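Local coordinates for protein putative secreted lipase (Streptomyces sp. W007, PDB 5H6B) that probably hydrolyses the ester bonds of triacylglycerols, acting as a secreted, thermostable lipase of the alpha/beta-hydrolase superfamily, at residues P136-T141 and Y192-T197; M114-L119 and N129-I134. All coordinates share one frame; numbering follows the deposited sequence.

Contact 1: P136-T141 and Y192-T197; sequences PDNHGT and YTVIAT. With ZN (zinc ion), chain D.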
loop_
_atom_site.group_PDB
_atom_site.type_symbol
_atom_site.label_atom_id
_atom_site.label_comp_id
_atom_site.label_asym_id
_atom_site.label_seq_id
_atom_site.Cartn_x
_atom_site.Cartn_y
_atom_site.Cartn_z
ATOM N N PRO A 136 2.246 0.837 6.532
ATOM C CA PRO A 136 1.773 2.158 6.092
ATOM C C PRO A 136 2.065 3.269 7.115
ATOM O O PRO A 136 1.853 3.053 8.316
ATOM C CB PRO A 136 0.273 1.946 5.972
ATOM C CG PRO A 136 -0.039 0.950 7.050
ATOM C CD PRO A 136 1.153 0.047 7.135
ATOM N N ASP A 137 2.557 4.430 6.676
ATOM C CA ASP A 137 2.758 5.543 7.626
ATOM C C ASP A 137 1.492 6.368 7.822
ATOM O O ASP A 137 1.434 7.554 7.469
ATOM C CB ASP A 137 3.977 6.407 7.284
ATOM C CG ASP A 137 3.920 7.051 5.886
ATOM O OD1 ASP A 137 3.246 6.562 4.946
ATOM O OD2 ASP A 137 4.615 8.063 5.743
ATOM N N ASN A 138 0.496 5.753 8.464
ATOM C CA ASN A 138 -0.881 6.316 8.504
ATOM C C ASN A 138 -1.028 7.614 9.313
ATOM O O ASN A 138 -1.977 8.376 9.081
ATOM C CB ASN A 138 -1.906 5.253 8.947
ATOM C CG ASN A 138 -2.354 4.358 7.790
ATOM O OD1 ASN A 138 -2.735 4.863 6.738
ATOM N ND2 ASN A 138 -2.347 3.035 7.990
ATOM N N HIS A 139 -0.101 7.847 10.247
ATOM C CA HIS A 139 0.020 9.138 10.945
ATOM C C HIS A 139 1.391 9.766 10.740
ATOM O O HIS A 139 1.900 10.484 11.599
ATOM C CB HIS A 139 -0.321 8.963 12.426
ATOM C CG HIS A 139 -1.585 8.204 12.612
ATOM N ND1 HIS A 139 -1.610 6.833 12.660
ATOM C CD2 HIS A 139 -2.871 8.605 12.619
ATOM C CE1 HIS A 139 -2.854 6.421 12.754
ATOM N NE2 HIS A 139 -3.637 7.476 12.734
ATOM N N GLY A 140 1.955 9.521 9.562
ATOM C CA GLY A 140 3.171 10.160 9.149
ATOM C C GLY A 140 4.360 9.545 9.815
ATOM O O GLY A 140 4.238 8.511 10.450
ATOM N N THR A 141 5.501 10.203 9.654
ATOM C CA THR A 141 6.796 9.733 10.143
ATOM C C THR A 141 7.716 10.963 10.300
ATOM O O THR A 141 7.218 12.076 10.441
ATOM C CB THR A 141 7.384 8.670 9.182
ATOM O OG1 THR A 141 8.635 8.207 9.676
ATOM C CG2 THR A 141 7.602 9.222 7.751
ATOM N N TYR A 192 -10.409 -2.520 6.452
ATOM C CA TYR A 192 -9.024 -2.096 6.562
ATOM C C TYR A 192 -8.210 -3.156 7.260
ATOM O O TYR A 192 -8.617 -3.638 8.328
ATOM C CB TYR A 192 -8.929 -0.824 7.397
ATOM C CG TYR A 192 -9.595 0.400 6.814
ATOM C CD1 TYR A 192 -10.981 0.592 6.909
ATOM C CD2 TYR A 192 -8.838 1.392 6.207
ATOM C CE1 TYR A 192 -11.580 1.737 6.410
ATOM C CE2 TYR A 192 -9.429 2.538 5.716
ATOM C CZ TYR A 192 -10.789 2.711 5.810
ATOM O OH TYR A 192 -11.329 3.857 5.279
ATOM N N THR A 193 -7.056 -3.495 6.677
ATOM C CA THR A 193 -6.047 -4.344 7.336
ATOM C C THR A 193 -4.704 -3.588 7.337
ATOM O O THR A 193 -4.391 -2.850 6.400
ATOM C CB THR A 193 -5.898 -5.709 6.629
ATOM O OG1 THR A 193 -7.193 -6.313 6.454
ATOM C CG2 THR A 193 -4.979 -6.668 7.407
ATOM N N VAL A 194 -3.956 -3.725 8.425
ATOM C CA VAL A 194 -2.620 -3.168 8.538
ATOM C C VAL A 194 -1.705 -4.293 9.013
ATOM O O VAL A 194 -2.014 -4.994 9.980
ATOM C CB VAL A 194 -2.543 -1.987 9.515
ATOM C CG1 VAL A 194 -1.114 -1.486 9.647
ATOM C CG2 VAL A 194 -3.444 -0.856 9.072
ATOM N N ILE A 195 -0.600 -4.477 8.294
ATOM C CA ILE A 195 0.417 -5.435 8.654
ATOM C C ILE A 195 1.671 -4.605 8.894
ATOM O O ILE A 195 2.155 -3.915 7.993
ATOM C CB ILE A 195 0.639 -6.477 7.544
ATOM C CG1 ILE A 195 -0.680 -7.155 7.161
ATOM C CG2 ILE A 195 1.675 -7.500 7.986
ATOM C CD1 ILE A 195 -0.665 -7.804 5.804
ATOM N N ALA A 196 2.171 -4.675 10.128
ATOM C CA ALA A 196 3.311 -3.928 10.584
ATOM C C ALA A 196 4.343 -4.874 11.149
ATOM O O ALA A 196 4.018 -6.007 11.550
ATOM C CB ALA A 196 2.888 -2.924 11.646
ATOM N N THR A 197 5.582 -4.388 11.193
ATOM C CA THR A 197 6.706 -5.122 11.787
ATOM C C THR A 197 7.323 -4.268 12.906
ATOM O O THR A 197 7.525 -3.044 12.764
ATOM C CB THR A 197 7.789 -5.511 10.755
ATOM O OG1 THR A 197 8.933 -6.030 11.432
ATOM C CG2 THR A 197 8.232 -4.322 9.886
HETATM ZN ZN ZN D . -5.617 7.942 13.708
#

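Contact 2: M114-L119 and N129-I134; sequences MPNYYL and NALVGI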
loop_
_atom_site.group_PDB
_atom_site.type_symbol
_atom_site.label_atom_id
_atom_site.label_comp_id
_atom_site.label_asym_id
_atom_site.label_seq_id
_atom_site.Cartn_x
_atom_site.Cartn_y
_atom_site.Cartn_z
ATOM N N MET A 114 -1.443 6.887 1.589
ATOM C CA MET A 114 -2.026 7.796 0.589
ATOM C C MET A 114 -3.470 7.496 0.125
ATOM O O MET A 114 -4.222 8.434 -0.079
ATOM C CB MET A 114 -1.093 7.897 -0.640
ATOM C CG MET A 114 -1.662 8.641 -1.847
ATOM S SD MET A 114 -2.603 7.567 -2.934
ATOM C CE MET A 114 -1.309 7.030 -4.056
ATOM N N PRO A 115 -3.848 6.214 -0.093
ATOM C CA PRO A 115 -5.257 5.887 -0.444
ATOM C C PRO A 115 -6.349 6.359 0.563
ATOM O O PRO A 115 -7.509 6.544 0.177
ATOM C CB PRO A 115 -5.247 4.367 -0.525
ATOM C CG PRO A 115 -3.846 4.023 -0.929
ATOM C CD PRO A 115 -2.967 5.045 -0.266
ATOM N N ASN A 116 -5.980 6.562 1.826
ATOM C CA ASN A 116 -6.902 7.133 2.806
ATOM C C ASN A 116 -7.333 8.558 2.440
ATOM O O ASN A 116 -8.454 8.968 2.757
ATOM C CB ASN A 116 -6.292 7.080 4.202
ATOM C CG ASN A 116 -6.031 5.655 4.660
ATOM O OD1 ASN A 116 -4.884 5.234 4.833
ATOM N ND2 ASN A 116 -7.087 4.896 4.826
ATOM N N TYR A 117 -6.460 9.296 1.746
ATOM C CA TYR A 117 -6.830 10.592 1.182
ATOM C C TYR A 117 -7.899 10.440 0.083
ATOM O O TYR A 117 -8.877 11.197 0.031
ATOM C CB TYR A 117 -5.599 11.297 0.622
ATOM C CG TYR A 117 -5.809 12.776 0.375
ATOM C CD1 TYR A 117 -6.418 13.231 -0.794
ATOM C CD2 TYR A 117 -5.420 13.716 1.319
ATOM C CE1 TYR A 117 -6.631 14.580 -1.013
ATOM C CE2 TYR A 117 -5.617 15.073 1.101
ATOM C CZ TYR A 117 -6.224 15.493 -0.062
ATOM O OH TYR A 117 -6.409 16.829 -0.283
ATOM N N TYR A 118 -7.695 9.460 -0.792
ATOM C CA TYR A 118 -8.650 9.142 -1.856
ATOM C C TYR A 118 -9.984 8.690 -1.259
ATOM O O TYR A 118 -11.035 9.151 -1.687
ATOM C CB TYR A 118 -8.031 8.087 -2.772
ATOM C CG TYR A 118 -8.938 7.286 -3.675
ATOM C CD1 TYR A 118 -9.603 7.874 -4.753
ATOM C CD2 TYR A 118 -9.048 5.908 -3.516
ATOM C CE1 TYR A 118 -10.399 7.123 -5.601
ATOM C CE2 TYR A 118 -9.832 5.153 -4.364
ATOM C CZ TYR A 118 -10.514 5.768 -5.401
ATOM O OH TYR A 118 -11.278 4.992 -6.232
ATOM N N LEU A 119 -9.924 7.814 -0.258
ATOM C CA LEU A 119 -11.127 7.334 0.429
ATOM C C LEU A 119 -11.917 8.446 1.123
ATOM O O LEU A 119 -13.142 8.438 1.084
ATOM C CB LEU A 119 -10.781 6.265 1.471
ATOM C CG LEU A 119 -10.241 4.940 0.945
ATOM C CD1 LEU A 119 -9.921 4.061 2.131
ATOM C CD2 LEU A 119 -11.235 4.272 -0.001
ATOM N N ASN A 129 -13.588 -1.677 -1.622
ATOM C CA ASN A 129 -14.059 -2.631 -0.622
ATOM C C ASN A 129 -13.052 -2.780 0.539
ATOM O O ASN A 129 -13.435 -2.746 1.709
ATOM C CB ASN A 129 -14.319 -3.980 -1.309
ATOM C CG ASN A 129 -14.494 -5.123 -0.330
ATOM O OD1 ASN A 129 -15.501 -5.212 0.354
ATOM N ND2 ASN A 129 -13.525 -6.013 -0.274
ATOM N N ALA A 130 -11.771 -2.953 0.201
ATOM C CA ALA A 130 -10.726 -3.198 1.189
ATOM C C ALA A 130 -9.436 -2.434 0.881
ATOM O O ALA A 130 -9.040 -2.276 -0.282
ATOM C CB ALA A 130 -10.447 -4.692 1.324
ATOM N N LEU A 131 -8.823 -1.921 1.948
ATOM C CA LEU A 131 -7.525 -1.304 1.884
ATOM C C LEU A 131 -6.599 -2.061 2.814
ATOM O O LEU A 131 -6.773 -2.027 4.042
ATOM C CB LEU A 131 -7.588 0.168 2.303
ATOM C CG LEU A 131 -6.228 0.886 2.393
ATOM C CD1 LEU A 131 -5.411 0.780 1.106
ATOM C CD2 LEU A 131 -6.426 2.330 2.779
ATOM N N VAL A 132 -5.599 -2.706 2.217
ATOM C CA VAL A 132 -4.567 -3.420 2.938
ATOM C C VAL A 132 -3.300 -2.595 2.870
ATOM O O VAL A 132 -2.805 -2.299 1.784
ATOM C CB VAL A 132 -4.335 -4.804 2.321
ATOM C CG1 VAL A 132 -3.372 -5.620 3.171
ATOM C CG2 VAL A 132 -5.674 -5.516 2.150
ATOM N N GLY A 133 -2.795 -2.228 4.046
ATOM C CA GLY A 133 -1.599 -1.427 4.203
ATOM C C GLY A 133 -0.500 -2.299 4.781
ATOM O O GLY A 133 -0.708 -2.957 5.793
ATOM N N ILE A 134 0.664 -2.299 4.123
ATOM C CA ILE A 134 1.839 -2.997 4.588
ATOM C C ILE A 134 2.818 -1.904 4.973
ATOM O O ILE A 134 3.170 -1.067 4.152
ATOM C CB ILE A 134 2.462 -3.891 3.493
ATOM C CG1 ILE A 134 1.394 -4.729 2.795
ATOM C CG2 ILE A 134 3.518 -4.804 4.097
ATOM C CD1 ILE A 134 1.935 -5.591 1.671
#

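Contact 1: P136-T141 and Y192-T197
Pro-136 lays the CD and CG edge of its ring against the methyl CG1 of Val-194, with CD 3.7 Å from CG1, and this apolar touch is the tight part of the contact. Val-194 puts CG1 there because that methyl stands opposite its own backbone N (chi1 177°), while CG2 turns to the other side and meets Asn-138 at ND2, 4.2 Å away. The two types suit their places: the compact apolar ring of proline packs against the methyl and offers no N-H that would need a partner, and a beta-branched valine presents two methyls to the loop. The amide of Asn-138 only slides past CG2, and its ND2 is satisfied instead by the carbonyl of Gln-209.

Toward the partly exposed side the contact opens out. His-139 stays well clear of the strand and sends NE2 to a zinc ion at 2.3 Å; Asp-185 binds the same metal, and ND1 donates to the carbonyl of Thr-208, a bond that helps fix the turn of the imidazole.

The loop follows a strand of the alpha/beta-hydrolase sheet, and the Pro-136 side chain lies near, without touching, the probable nucleophile elbow and Ser-His-Asp triad. Strand 191-196, on which Val-194 lies, runs between strands 128-134 and 216-220 of the parallel sheet, with helix 240-250 packed under Ile-195, while loop 136-141 leads on into helix 143-147.

Contact 2: M114-L119 and N129-I134
Pro-115 and Leu-131 form the nearest backbone pair where helix 115-119 runs almost antiparallel to strand 130-134, at 159° between directions and with the short axes 10.7 Å apart, so that side chains must bridge the gap. Leu-131 does most of this from the strand. Its CG lies opposite the backbone N (chi1 175°), and the fork of two methyls is thereby carried up among three residues of the helix. CD1 meets the ring of Pro-115, 3.9 Å from CB, the two side chains crossing at about a right angle. CD2, the methyl nearer the helix, lies 4.0 Å from CD1 of Leu-119 and also reaches CB of Pro-115, while the amide end of Asn-116 closes over the same methyl.

Leucine suits position 131 because its branched, flexible apolar side chain is long enough to span the distance to the helix. Proline fits the first turn of a helix, where its missing N-H costs no bond, and Leu-119 follows one turn later on the same side, its N bonded to the carbonyl O of Pro-115 at 2.8 Å. Leu-131 also touches Leu-105 of the adjoining strand 103-108, as does Pro-115, and the three apolar residues thus meet between helix and sheet. Cut back to an alanine, Leu-131 would lose both methyls, which is likely to open a gap between helix and strand and leave the Pro-115 ring and the Leu-119 methyl without their shared partner.

Pro-115 also touches the probable nucleophile elbow, the GxSxG turn between strand 103-108 and the helical region that follows. Across the contact the chemistry is essentially apolar: shape and the burial of methyls, rather than directed bonds, join helix and strand, with the Asn-116 amide as a polar margin.

From the N terminus, contact 2 comes first: the chain passes along helix 115-121, turns back and enters strand 128-134, closing a short loop of nine residues between 114-119 and 129-134. Contact 1 opens just afterwards at 136-141 and closes 50 residues later at 192-197, so the two follow in series and neither nests nor crosses. They share the sheet, because strands 128-134 and 191-196 are parallel neighbours, with Gly-133 probably bonded through its N to Thr-193 O and through its O to Ile-195 N. Tyr-192 also packs against Asn-116. Together they tie a covering helix, two neighbouring strands of the parallel sheet and the zinc-binding loop into one alpha/beta framework.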